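Local coordinates for protein PcaV transcriptional regulator (Streptomyces coelicolor, PDB 4G9Y) that probably regulates transcription as a DNA-binding, ligand-responsive factor of the MarR family, and binds 3,4-dihydroxybenzoate, at residues Q40-N45 with E60-D65; S74-G77 with L81-K84; N45-E50 with S94-T99. All coordinates share one frame; numbering follows the deposited sequence.

Overall arrangement
All three contacts lie within the winged helix-turn-helix region of one chain. Interactions 1 and 3 use the same helix, 38-49: helix 55-62 packs on it in interaction 1 and strand 94-98 in interaction 3, and a salt bridge from Arg61 to Glu50 joins the two. Interaction 2 is the most buried, and ties helix 66-78 to strand 82-86, the partner of strand 94-98 in the small antiparallel sheet; the other two are partly buried. Their chemistry differs accordingly: interaction 1 is purely apolar, interaction 2 has a direct backbone hydrogen bond besides its leucine packing, and in interaction 3 the only polar link between the two segments is a water.

Interaction 1: Q40-N45 with E60-D65; sequences QYAVLN and ERVGLD
Val62 meets Ala42 and Val43 with its two methyl groups pointing at different targets. CG1 of Val62 comes down on the flat face of the peptide between Ala42 and Val43, 3.4 Å from Ala42 O and 3.9 Å from Val43 N. The same methyl touches the Ala42 side chain, with 3.6 Å between Val62 CG1 and Ala42 CB. The small alanine lets this happen: the CA atoms of Ala42 and Val62 are 6.2 Å apart, so the valine reaches the helix backbone itself. The other branch meets Val43 more loosely, Val62 CG2 standing 4.2 Å from Val43 CG2, and the two valine side chains cross obliquely. With chi1 at -59°, Val62 holds CG1 beside its own backbone N and sends CG2 into the space between N and the carbonyl carbon, so CG1 faces Ala42 and its peptide while CG2 is turned to Val43. In Val43, CG1 is anti to the backbone N (chi1 172°) and CG2, beside that N, is the branch that meets Val62.

Here helix 38-49 packs on the last turn of helix 55-62, the first helix of the helix-turn-helix. The turn begins straight after the contact: Gly63, at a phi of 69°, closes the helix in a Schellman motif, and Asp65 caps the start of helix 66-78 by accepting from Thr68 N. Leu64, on the link between them, starts its side chain toward helix 38-49, but its CD1 stays 4.6 Å from Val43 CG2. Val43 also rests on Ile69 and Val72 of helix 66-78, so it touches both helices of the motif. The side chain of Ser38, a residue that binds 3,4-dihydroxybenzoate, is about 6 Å from that of Ala42.

Interaction 2: S74-G77 with L81-K84; sequences SRLG and LLDK
The junction between the second helix of the helix-turn-helix and the first strand of the wing is closed here, where Leu76 and Gly77 near the end of helix 66-78 meet Leu81 and Leu82 after a short turn. One backbone hydrogen bond fastens it: Leu81 N donates to Leu76 O at 2.9 Å, fairly straight at 159°, and arrives close to the line of the carbonyl bond. Leu81 CB packs against the same carbonyl, 3.5 Å from Leu76 O.

Around this bond the leucines pack in two ways. Leu76 and Leu81 cross at about a right angle, Leu76 CD2 lying 4.1 Å from Leu81 CD1. Leu82 lies along the stem of Leu76, its CG 3.8 Å from Leu76 CB and its CD2 against Leu76 CB and CD1, while its CD1 lies by Gly77 N and CA. A chi1 of 69°, with CG wedged between N and the carbonyl carbon, folds Leu82 back against the helix. Replacing Leu82 with an alanine would probably leave Leu76 CB and the Gly77 backbone without their apolar cover.

Lacking a side chain, Gly77 lets the strand's carbonyl close in on the helix, with 3.6 Å between Gly77 CA and Leu82 O. A water lies within bonding distance of both Gly77 O (2.9 Å) and Leu82 O (3.0 Å), though it may not be able to donate to every acceptor around it. Beyond the turn, Leu82 also touches Leu98, and the backbones of Asp83 and Arg97 are hydrogen-bonded between the two wing strands. A helix running through a tight turn into a β-hairpin wing in this way is the hallmark of the winged helix fold.

Interaction 3: N45-E50 with S94-T99; sequences NALVAE and SLLRLT
Leu47 of helix 38-49 is the apolar centre, gripping both Leu96 and Leu98, which point toward it from the strand. Its CD1 lies 3.8 Å from Leu96 CB, and its CD2 comes 3.6 Å from Leu96 O, so the forked end of Leu47 sits against both side chain and backbone of that residue. Nearer the backbone, Leu47 CB is 3.8 Å from Leu98 CG. Leu98 packs along the stem of Leu47 and reaches its CD1 with CD2, while Leu96 meets only the forked end. The tightest apolar touch is made by Val48 CG2 and Leu98 CD1, at 3.5 Å; a chi1 of 172° places CG2 of Val48 beside its N, where it meets Leu98.

The polar link is indirect. A single water donates to Leu47 O at 2.9 Å and accepts from Leu98 N, also at 2.9 Å, bridging the backbones of helix and strand where they stand too far apart to bond to each other.

The axes of segments 45-49 and 94-98 run nearly perpendicular, at 94°, and approach to 7.9 Å. Strand 94-98 pairs with strand 82-86, and Leu82 of that strand joins Leu47. Val58 of helix 55-62 touches both Leu47 and Leu96, while Leu103 and His106 of helix 100-121 pack on Val48, so the contact is bordered by helix 55-62 at Leu47 and Leu96 and by helix 100-121 at Val48.

Interaction 1: Q40-N45 with E60-D65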
ATOM      1  N   GLN A  40       8.598  12.588  -1.547  1.00 19.23           N
ATOM      2  CA  GLN A  40       9.246  13.885  -1.533  1.00 22.00           C
ATOM      3  C   GLN A  40      10.716  13.744  -1.181  1.00 24.24           C
ATOM      4  O   GLN A  40      11.580  14.362  -1.813  1.00 23.95           O
ATOM      5  CB  GLN A  40       8.547  14.832  -0.558  1.00 19.23           C
ATOM      6  CG  GLN A  40       7.168  15.248  -1.035  1.00 23.29           C
ATOM      7  CD  GLN A  40       6.334  15.913   0.050  1.00 29.97           C
ATOM      8  OE1 GLN A  40       6.818  16.170   1.148  1.00 31.84           O
ATOM      9  NE2 GLN A  40       5.070  16.205  -0.266  1.00 35.47           N
ATOM     10  N   TYR A  41      11.006  12.926  -0.176  1.00 20.74           N
ATOM     11  CA  TYR A  41      12.396  12.703   0.198  1.00 22.75           C
ATOM     12  C   TYR A  41      13.187  12.054  -0.942  1.00 19.44           C
ATOM     13  O   TYR A  41      14.353  12.390  -1.171  1.00 18.46           O
ATOM     14  CB  TYR A  41      12.509  11.862   1.483  1.00 20.44           C
ATOM     15  CG  TYR A  41      13.942  11.547   1.794  1.00 23.77           C
ATOM     16  CD1 TYR A  41      14.734  12.439   2.505  1.00 23.59           C
ATOM     17  CD2 TYR A  41      14.526  10.373   1.326  1.00 18.77           C
ATOM     18  CE1 TYR A  41      16.078  12.151   2.765  1.00 26.26           C
ATOM     19  CE2 TYR A  41      15.856  10.091   1.566  1.00 22.68           C
ATOM     20  CZ  TYR A  41      16.625  10.974   2.287  1.00 28.97           C
ATOM     21  OH  TYR A  41      17.947  10.652   2.515  1.00 32.79           O
ATOM     22  N   ALA A  42      12.569  11.102  -1.640  1.00 18.80           N
ATOM     23  CA  ALA A  42      13.240  10.454  -2.765  1.00 18.40           C
ATOM     24  C   ALA A  42      13.656  11.465  -3.834  1.00 14.34           C
ATOM     25  O   ALA A  42      14.727  11.337  -4.454  1.00 18.09           O
ATOM     26  CB  ALA A  42      12.349   9.345  -3.375  1.00 22.84           C
ATOM     27  N   VAL A  43      12.824  12.478  -4.039  1.00 15.20           N
ATOM     28  CA  VAL A  43      13.161  13.547  -4.987  1.00 19.96           C
ATOM     29  C   VAL A  43      14.356  14.377  -4.501  1.00 19.18           C
ATOM     30  O   VAL A  43      15.285  14.651  -5.263  1.00 18.67           O
ATOM     31  CB  VAL A  43      11.928  14.444  -5.283  1.00 23.34           C
ATOM     32  CG1 VAL A  43      12.321  15.666  -6.102  1.00 21.03           C
ATOM     33  CG2 VAL A  43      10.874  13.631  -6.014  1.00 24.18           C
ATOM     34  N   LEU A  44      14.338  14.792  -3.236  1.00 21.04           N
ATOM     35  CA  LEU A  44      15.495  15.498  -2.682  1.00 22.46           C
ATOM     36  C   LEU A  44      16.739  14.626  -2.827  1.00 18.23           C
ATOM     37  O   LEU A  44      17.816  15.095  -3.202  1.00 22.02           O
ATOM     38  CB  LEU A  44      15.285  15.819  -1.200  1.00 18.04           C
ATOM     39  CG  LEU A  44      14.088  16.677  -0.806  1.00 22.21           C
ATOM     40  CD1 LEU A  44      13.924  16.649   0.720  1.00 21.95           C
ATOM     41  CD2 LEU A  44      14.267  18.100  -1.319  1.00 17.43           C
ATOM     42  N   ASN A  45      16.583  13.354  -2.508  1.00 19.50           N
ATOM     43  CA  ASN A  45      17.695  12.422  -2.589  1.00 19.29           C
ATOM     44  C   ASN A  45      18.274  12.288  -3.993  1.00 22.76           C
ATOM     45  O   ASN A  45      19.499  12.309  -4.178  1.00 23.06           O
ATOM     46  CB  ASN A  45      17.279  11.053  -2.052  1.00 19.74           C
ATOM     47  CG  ASN A  45      18.448  10.092  -1.970  1.00 28.12           C
ATOM     48  OD1 ASN A  45      18.522   9.115  -2.718  1.00 34.84           O
ATOM     49  ND2 ASN A  45      19.386  10.389  -1.083  1.00 21.24           N
ATOM     50  N   GLU A  60      11.464   9.766 -13.325  1.00 35.31           N
ATOM     51  CA  GLU A  60      11.935   8.433 -13.683  1.00 39.94           C
ATOM     52  C   GLU A  60      12.801   7.807 -12.592  1.00 34.92           C
ATOM     53  O   GLU A  60      12.646   6.630 -12.306  1.00 32.60           O
ATOM     54  CB  GLU A  60      12.681   8.452 -15.017  1.00 34.67           C
ATOM     55  CG  GLU A  60      11.778   8.626 -16.216  1.00 43.66           C
ATOM     56  CD  GLU A  60      12.551   8.810 -17.513  1.00 54.62           C
ATOM     57  OE1 GLU A  60      13.804   8.864 -17.483  1.00 52.19           O
ATOM     58  OE2 GLU A  60      11.896   8.908 -18.569  1.00 63.64           O
ATOM     59  N   ARG A  61      13.705   8.581 -11.987  1.00 27.82           N
ATOM     60  CA  ARG A  61      14.583   8.039 -10.935  1.00 27.26           C
ATOM     61  C   ARG A  61      13.796   7.510  -9.764  1.00 26.49           C
ATOM     62  O   ARG A  61      14.180   6.519  -9.152  1.00 25.70           O
ATOM     63  CB  ARG A  61      15.503   9.118 -10.355  1.00 27.09           C
ATOM     64  CG  ARG A  61      16.572   9.595 -11.267  1.00 24.78           C
ATOM     65  CD  ARG A  61      17.830   8.711 -11.220  1.00 24.01           C
ATOM     66  NE  ARG A  61      18.797   9.349 -12.099  1.00 23.47           N
ATOM     67  CZ  ARG A  61      18.796   9.208 -13.416  1.00 29.43           C
ATOM     68  NH1 ARG A  61      17.929   8.385 -14.003  1.00 24.45           N
ATOM     69  NH2 ARG A  61      19.686   9.862 -14.141  1.00 35.61           N
ATOM     70  N   VAL A  62      12.728   8.216  -9.409  1.00 24.49           N
ATOM     71  CA  VAL A  62      11.976   7.848  -8.214  1.00 27.34           C
ATOM     72  C   VAL A  62      10.729   7.014  -8.537  1.00 35.94           C
ATOM     73  O   VAL A  62      10.002   6.613  -7.637  1.00 35.53           O
ATOM     74  CB  VAL A  62      11.622   9.088  -7.353  1.00 31.02           C
ATOM     75  CG1 VAL A  62      12.895   9.806  -6.927  1.00 33.18           C
ATOM     76  CG2 VAL A  62      10.726  10.047  -8.112  1.00 26.17           C
ATOM     77  N   GLY A  63      10.499   6.750  -9.821  1.00 35.07           N
ATOM     78  CA  GLY A  63       9.364   5.952 -10.242  1.00 35.69           C
ATOM     79  C   GLY A  63       7.999   6.599 -10.043  1.00 39.48           C
ATOM     80  O   GLY A  63       7.065   5.936  -9.601  1.00 48.34           O
ATOM     81  N   LEU A  64       7.872   7.881 -10.379  1.00 35.29           N
ATOM     82  CA  LEU A  64       6.586   8.584 -10.274  1.00 32.25           C
ATOM     83  C   LEU A  64       6.105   9.046 -11.635  1.00 37.59           C
ATOM     84  O   LEU A  64       6.912   9.420 -12.487  1.00 43.79           O
ATOM     85  CB  LEU A  64       6.699   9.812  -9.373  1.00 33.98           C
ATOM     86  CG  LEU A  64       7.163   9.656  -7.929  1.00 39.42           C
ATOM     87  CD1 LEU A  64       7.301  11.043  -7.266  1.00 42.19           C
ATOM     88  CD2 LEU A  64       6.211   8.772  -7.152  1.00 31.55           C
ATOM     89  N   ASP A  65       4.791   9.052 -11.833  1.00 42.61           N
ATOM     90  CA  ASP A  65       4.225   9.529 -13.092  1.00 48.10           C
ATOM     91  C   ASP A  65       4.349  11.045 -13.202  1.00 46.10           C
ATOM     92  O   ASP A  65       4.630  11.721 -12.211  1.00 41.18           O
ATOM     93  CB  ASP A  65       2.768   9.077 -13.259  1.00 58.14           C
ATOM     94  CG  ASP A  65       1.870   9.527 -12.115  1.00 67.55           C
ATOM     95  OD1 ASP A  65       1.898  10.718 -11.744  1.00 67.39           O
ATOM     96  OD2 ASP A  65       1.122   8.679 -11.585  1.00 75.96           O
TER

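Interaction 2: S74-G77 with L81-K84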
ATOM      1  N   SER A  74       6.157  20.896  -7.044  1.00 28.29           N
ATOM      2  CA  SER A  74       5.466  22.125  -6.644  1.00 30.04           C
ATOM      3  C   SER A  74       5.501  22.319  -5.127  1.00 29.12           C
ATOM      4  O   SER A  74       5.745  23.429  -4.622  1.00 27.22           O
ATOM      5  CB  SER A  74       4.018  22.118  -7.143  1.00 35.95           C
ATOM      6  OG  SER A  74       3.283  23.186  -6.571  1.00 44.92           O
ATOM      7  N   ARG A  75       5.263  21.235  -4.396  1.00 27.25           N
ATOM      8  CA  ARG A  75       5.259  21.306  -2.942  1.00 29.45           C
ATOM      9  C   ARG A  75       6.642  21.596  -2.367  1.00 24.96           C
ATOM     10  O   ARG A  75       6.779  22.451  -1.515  1.00 24.13           O
ATOM     11  CB  ARG A  75       4.665  20.034  -2.332  1.00 35.38           C
ATOM     12  CG  ARG A  75       3.170  19.949  -2.563  1.00 57.60           C
ATOM     13  CD  ARG A  75       2.536  18.728  -1.934  1.00 70.81           C
ATOM     14  NE  ARG A  75       1.147  18.595  -2.370  1.00 84.56           N
ATOM     15  CZ  ARG A  75       0.385  17.531  -2.141  1.00 93.92           C
ATOM     16  NH1 ARG A  75       0.872  16.491  -1.475  1.00 94.88           N
ATOM     17  NH2 ARG A  75      -0.866  17.506  -2.582  1.00 97.63           N
ATOM     18  N   LEU A  76       7.665  20.896  -2.849  1.00 18.77           N
ATOM     19  CA  LEU A  76       9.033  21.144  -2.393  1.00 22.00           C
ATOM     20  C   LEU A  76       9.471  22.566  -2.752  1.00 25.04           C
ATOM     21  O   LEU A  76      10.198  23.217  -1.999  1.00 22.89           O
ATOM     22  CB  LEU A  76       9.992  20.100  -2.981  1.00 16.20           C
ATOM     23  CG  LEU A  76       9.720  18.659  -2.530  1.00 21.43           C
ATOM     24  CD1 LEU A  76      10.623  17.659  -3.258  1.00 18.90           C
ATOM     25  CD2 LEU A  76       9.896  18.518  -1.038  1.00 22.79           C
ATOM     26  N   GLY A  77       9.012  23.041  -3.903  1.00 20.80           N
ATOM     27  CA  GLY A  77       9.296  24.398  -4.333  1.00 23.91           C
ATOM     28  C   GLY A  77       8.713  25.427  -3.380  1.00 23.32           C
ATOM     29  O   GLY A  77       9.385  26.380  -2.987  1.00 24.76           O
ATOM     30  N   LEU A  81      12.611  24.326  -0.770  1.00 19.67           N
ATOM     31  CA  LEU A  81      13.576  23.228  -0.730  1.00 22.32           C
ATOM     32  C   LEU A  81      14.190  22.928  -2.083  1.00 22.79           C
ATOM     33  O   LEU A  81      15.218  22.253  -2.165  1.00 21.82           O
ATOM     34  CB  LEU A  81      12.934  21.952  -0.174  1.00 19.85           C
ATOM     35  CG  LEU A  81      12.344  22.134   1.222  1.00 21.64           C
ATOM     36  CD1 LEU A  81      11.798  20.815   1.739  1.00 20.52           C
ATOM     37  CD2 LEU A  81      13.365  22.709   2.184  1.00 17.24           C
ATOM     38  N   LEU A  82      13.551  23.395  -3.151  1.00 20.59           N
ATOM     39  CA  LEU A  82      14.131  23.243  -4.480  1.00 24.24           C
ATOM     40  C   LEU A  82      13.760  24.390  -5.393  1.00 24.01           C
ATOM     41  O   LEU A  82      12.754  25.070  -5.174  1.00 24.88           O
ATOM     42  CB  LEU A  82      13.781  21.878  -5.113  1.00 29.67           C
ATOM     43  CG  LEU A  82      12.399  21.434  -5.594  1.00 28.27           C
ATOM     44  CD1 LEU A  82      11.878  22.228  -6.784  1.00 33.93           C
ATOM     45  CD2 LEU A  82      12.459  19.950  -5.968  1.00 28.30           C
ATOM     46  N   ASP A  83      14.589  24.605  -6.408  1.00 20.73           N
ATOM     47  CA  ASP A  83      14.331  25.605  -7.436  1.00 21.89           C
ATOM     48  C   ASP A  83      14.180  24.927  -8.793  1.00 30.10           C
ATOM     49  O   ASP A  83      14.732  23.855  -9.034  1.00 28.58           O
ATOM     50  CB  ASP A  83      15.459  26.634  -7.502  1.00 23.56           C
ATOM     51  CG  ASP A  83      15.443  27.601  -6.314  1.00 33.35           C
ATOM     52  OD1 ASP A  83      14.346  27.856  -5.756  1.00 30.21           O
ATOM     53  OD2 ASP A  83      16.524  28.098  -5.927  1.00 31.85           O
ATOM     54  N   LYS A  84      13.438  25.573  -9.676  1.00 29.61           N
ATOM     55  CA  LYS A  84      13.103  25.009 -10.973  1.00 31.27           C
ATOM     56  C   LYS A  84      13.448  26.062 -12.007  1.00 38.83           C
ATOM     57  O   LYS A  84      13.036  27.213 -11.884  1.00 42.71           O
ATOM     58  CB  LYS A  84      11.611  24.672 -11.001  1.00 35.47           C
ATOM     59  CG  LYS A  84      11.058  24.131 -12.311  1.00 42.22           C
ATOM     60  CD  LYS A  84       9.668  23.538 -12.061  1.00 44.98           C
ATOM     61  CE  LYS A  84       9.011  23.018 -13.327  1.00 52.23           C
ATOM     62  NZ  LYS A  84       7.748  22.282 -13.021  1.00 53.84           N
TER
HETATM   63  O   HOH W   1      11.909  27.556  -3.672  1.00 21.35           O

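Interaction 3: N45-E50 with S94-T99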
ATOM      1  N   ASN A  45      16.583  13.354  -2.508  1.00 19.50           N
ATOM      2  CA  ASN A  45      17.695  12.422  -2.589  1.00 19.29           C
ATOM      3  C   ASN A  45      18.274  12.288  -3.993  1.00 22.76           C
ATOM      4  O   ASN A  45      19.499  12.309  -4.178  1.00 23.06           O
ATOM      5  CB  ASN A  45      17.279  11.053  -2.052  1.00 19.74           C
ATOM      6  CG  ASN A  45      18.448  10.092  -1.970  1.00 28.12           C
ATOM      7  OD1 ASN A  45      18.522   9.115  -2.718  1.00 34.84           O
ATOM      8  ND2 ASN A  45      19.386  10.389  -1.083  1.00 21.24           N
ATOM      9  N   ALA A  46      17.398  12.153  -4.982  1.00 21.36           N
ATOM     10  CA  ALA A  46      17.833  12.084  -6.374  1.00 24.25           C
ATOM     11  C   ALA A  46      18.591  13.352  -6.794  1.00 23.89           C
ATOM     12  O   ALA A  46      19.547  13.300  -7.578  1.00 21.95           O
ATOM     13  CB  ALA A  46      16.631  11.856  -7.289  1.00 22.76           C
ATOM     14  N   LEU A  47      18.168  14.498  -6.270  1.00 17.62           N
ATOM     15  CA  LEU A  47      18.756  15.772  -6.689  1.00 20.78           C
ATOM     16  C   LEU A  47      20.074  16.100  -5.970  1.00 24.10           C
ATOM     17  O   LEU A  47      20.853  16.925  -6.442  1.00 24.35           O
ATOM     18  CB  LEU A  47      17.743  16.908  -6.513  1.00 21.89           C
ATOM     19  CG  LEU A  47      16.563  16.876  -7.493  1.00 23.30           C
ATOM     20  CD1 LEU A  47      15.548  17.952  -7.120  1.00 22.86           C
ATOM     21  CD2 LEU A  47      17.057  17.061  -8.935  1.00 29.25           C
ATOM     22  N   VAL A  48      20.304  15.481  -4.816  1.00 21.52           N
ATOM     23  CA  VAL A  48      21.619  15.545  -4.181  1.00 26.81           C
ATOM     24  C   VAL A  48      22.645  14.795  -5.037  1.00 29.83           C
ATOM     25  O   VAL A  48      23.771  15.259  -5.255  1.00 25.09           O
ATOM     26  CB  VAL A  48      21.594  14.920  -2.767  1.00 27.62           C
ATOM     27  CG1 VAL A  48      23.002  14.812  -2.218  1.00 34.28           C
ATOM     28  CG2 VAL A  48      20.732  15.751  -1.829  1.00 25.03           C
ATOM     29  N   ALA A  49      22.245  13.630  -5.535  1.00 27.76           N
ATOM     30  CA  ALA A  49      23.121  12.836  -6.382  1.00 29.91           C
ATOM     31  C   ALA A  49      23.346  13.472  -7.752  1.00 30.56           C
ATOM     32  O   ALA A  49      24.437  13.370  -8.312  1.00 31.89           O
ATOM     33  CB  ALA A  49      22.580  11.404  -6.522  1.00 28.86           C
ATOM     34  N   GLU A  50      22.324  14.131  -8.294  1.00 29.61           N
ATOM     35  CA  GLU A  50      22.433  14.736  -9.624  1.00 23.98           C
ATOM     36  C   GLU A  50      21.791  16.110  -9.706  1.00 25.39           C
ATOM     37  O   GLU A  50      20.691  16.260 -10.230  1.00 28.66           O
ATOM     38  CB  GLU A  50      21.829  13.808 -10.684  1.00 26.22           C
ATOM     39  CG  GLU A  50      22.555  12.462 -10.807  1.00 28.97           C
ATOM     40  CD  GLU A  50      21.868  11.494 -11.765  1.00 30.46           C
ATOM     41  OE1 GLU A  50      22.453  11.170 -12.819  1.00 31.25           O
ATOM     42  OE2 GLU A  50      20.754  11.036 -11.450  1.00 39.04           O
ATOM     43  N   SER A  94      12.501  21.289 -17.681  1.00 52.69           N
ATOM     44  CA  SER A  94      12.787  22.146 -16.535  1.00 51.54           C
ATOM     45  C   SER A  94      13.852  21.503 -15.665  1.00 39.92           C
ATOM     46  O   SER A  94      13.729  20.339 -15.309  1.00 34.58           O
ATOM     47  CB  SER A  94      11.522  22.361 -15.702  1.00 59.32           C
ATOM     48  OG  SER A  94      10.437  22.811 -16.499  1.00 65.53           O
ATOM     49  N   LEU A  95      14.882  22.263 -15.312  1.00 33.20           N
ATOM     50  CA  LEU A  95      15.967  21.737 -14.489  1.00 33.89           C
ATOM     51  C   LEU A  95      15.685  22.008 -13.018  1.00 29.74           C
ATOM     52  O   LEU A  95      15.268  23.106 -12.666  1.00 31.03           O
ATOM     53  CB  LEU A  95      17.283  22.391 -14.889  1.00 37.44           C
ATOM     54  CG  LEU A  95      17.540  22.407 -16.397  1.00 45.07           C
ATOM     55  CD1 LEU A  95      18.899  23.019 -16.700  1.00 47.99           C
ATOM     56  CD2 LEU A  95      17.434  20.999 -16.964  1.00 39.85           C
ATOM     57  N   LEU A  96      15.915  21.010 -12.169  1.00 28.55           N
ATOM     58  CA  LEU A  96      15.618  21.117 -10.747  1.00 27.17           C
ATOM     59  C   LEU A  96      16.909  21.104  -9.959  1.00 26.10           C
ATOM     60  O   LEU A  96      17.824  20.342 -10.268  1.00 23.97           O
ATOM     61  CB  LEU A  96      14.762  19.929 -10.288  1.00 21.65           C
ATOM     62  CG  LEU A  96      13.477  19.685 -11.073  1.00 25.34           C
ATOM     63  CD1 LEU A  96      12.756  18.457 -10.535  1.00 23.87           C
ATOM     64  CD2 LEU A  96      12.582  20.928 -11.008  1.00 28.55           C
ATOM     65  N   ARG A  97      16.979  21.926  -8.924  1.00 26.86           N
ATOM     66  CA  ARG A  97      18.156  21.967  -8.079  1.00 29.13           C
ATOM     67  C   ARG A  97      17.724  22.235  -6.640  1.00 23.32           C
ATOM     68  O   ARG A  97      16.820  23.032  -6.414  1.00 25.95           O
ATOM     69  CB  ARG A  97      19.060  23.083  -8.584  1.00 36.22           C
ATOM     70  CG  ARG A  97      20.406  23.155  -7.938  1.00 48.84           C
ATOM     71  CD  ARG A  97      21.258  24.182  -8.666  1.00 55.26           C
ATOM     72  NE  ARG A  97      21.399  23.838 -10.080  1.00 56.27           N
ATOM     73  CZ  ARG A  97      22.398  23.114 -10.576  1.00 54.88           C
ATOM     74  NH1 ARG A  97      23.358  22.657  -9.777  1.00 47.51           N
ATOM     75  NH2 ARG A  97      22.440  22.848 -11.874  1.00 56.18           N
ATOM     76  N   LEU A  98      18.346  21.569  -5.666  1.00 19.26           N
ATOM     77  CA  LEU A  98      18.011  21.830  -4.261  1.00 22.65           C
ATOM     78  C   LEU A  98      18.493  23.211  -3.840  1.00 26.68           C
ATOM     79  O   LEU A  98      19.480  23.706  -4.366  1.00 22.97           O
ATOM     80  CB  LEU A  98      18.642  20.790  -3.346  1.00 25.72           C
ATOM     81  CG  LEU A  98      18.130  19.372  -3.598  1.00 27.52           C
ATOM     82  CD1 LEU A  98      18.590  18.471  -2.503  1.00 31.45           C
ATOM     83  CD2 LEU A  98      16.614  19.396  -3.666  1.00 26.75           C
ATOM     84  N   THR A  99      17.789  23.824  -2.896  1.00 20.50           N
ATOM     85  CA  THR A  99      18.248  25.057  -2.280  1.00 22.45           C
ATOM     86  C   THR A  99      19.158  24.660  -1.130  1.00 23.54           C
ATOM     87  O   THR A  99      19.244  23.478  -0.796  1.00 19.01           O
ATOM     88  CB  THR A  99      17.067  25.850  -1.716  1.00 19.51           C
ATOM     89  OG1 THR A  99      16.401  25.060  -0.716  1.00 18.83           O
ATOM     90  CG2 THR A  99      16.076  26.198  -2.824  1.00 17.55           C
TER
HETATM   91  O   HOH W   2      20.555  19.792  -6.277  1.00 25.33           O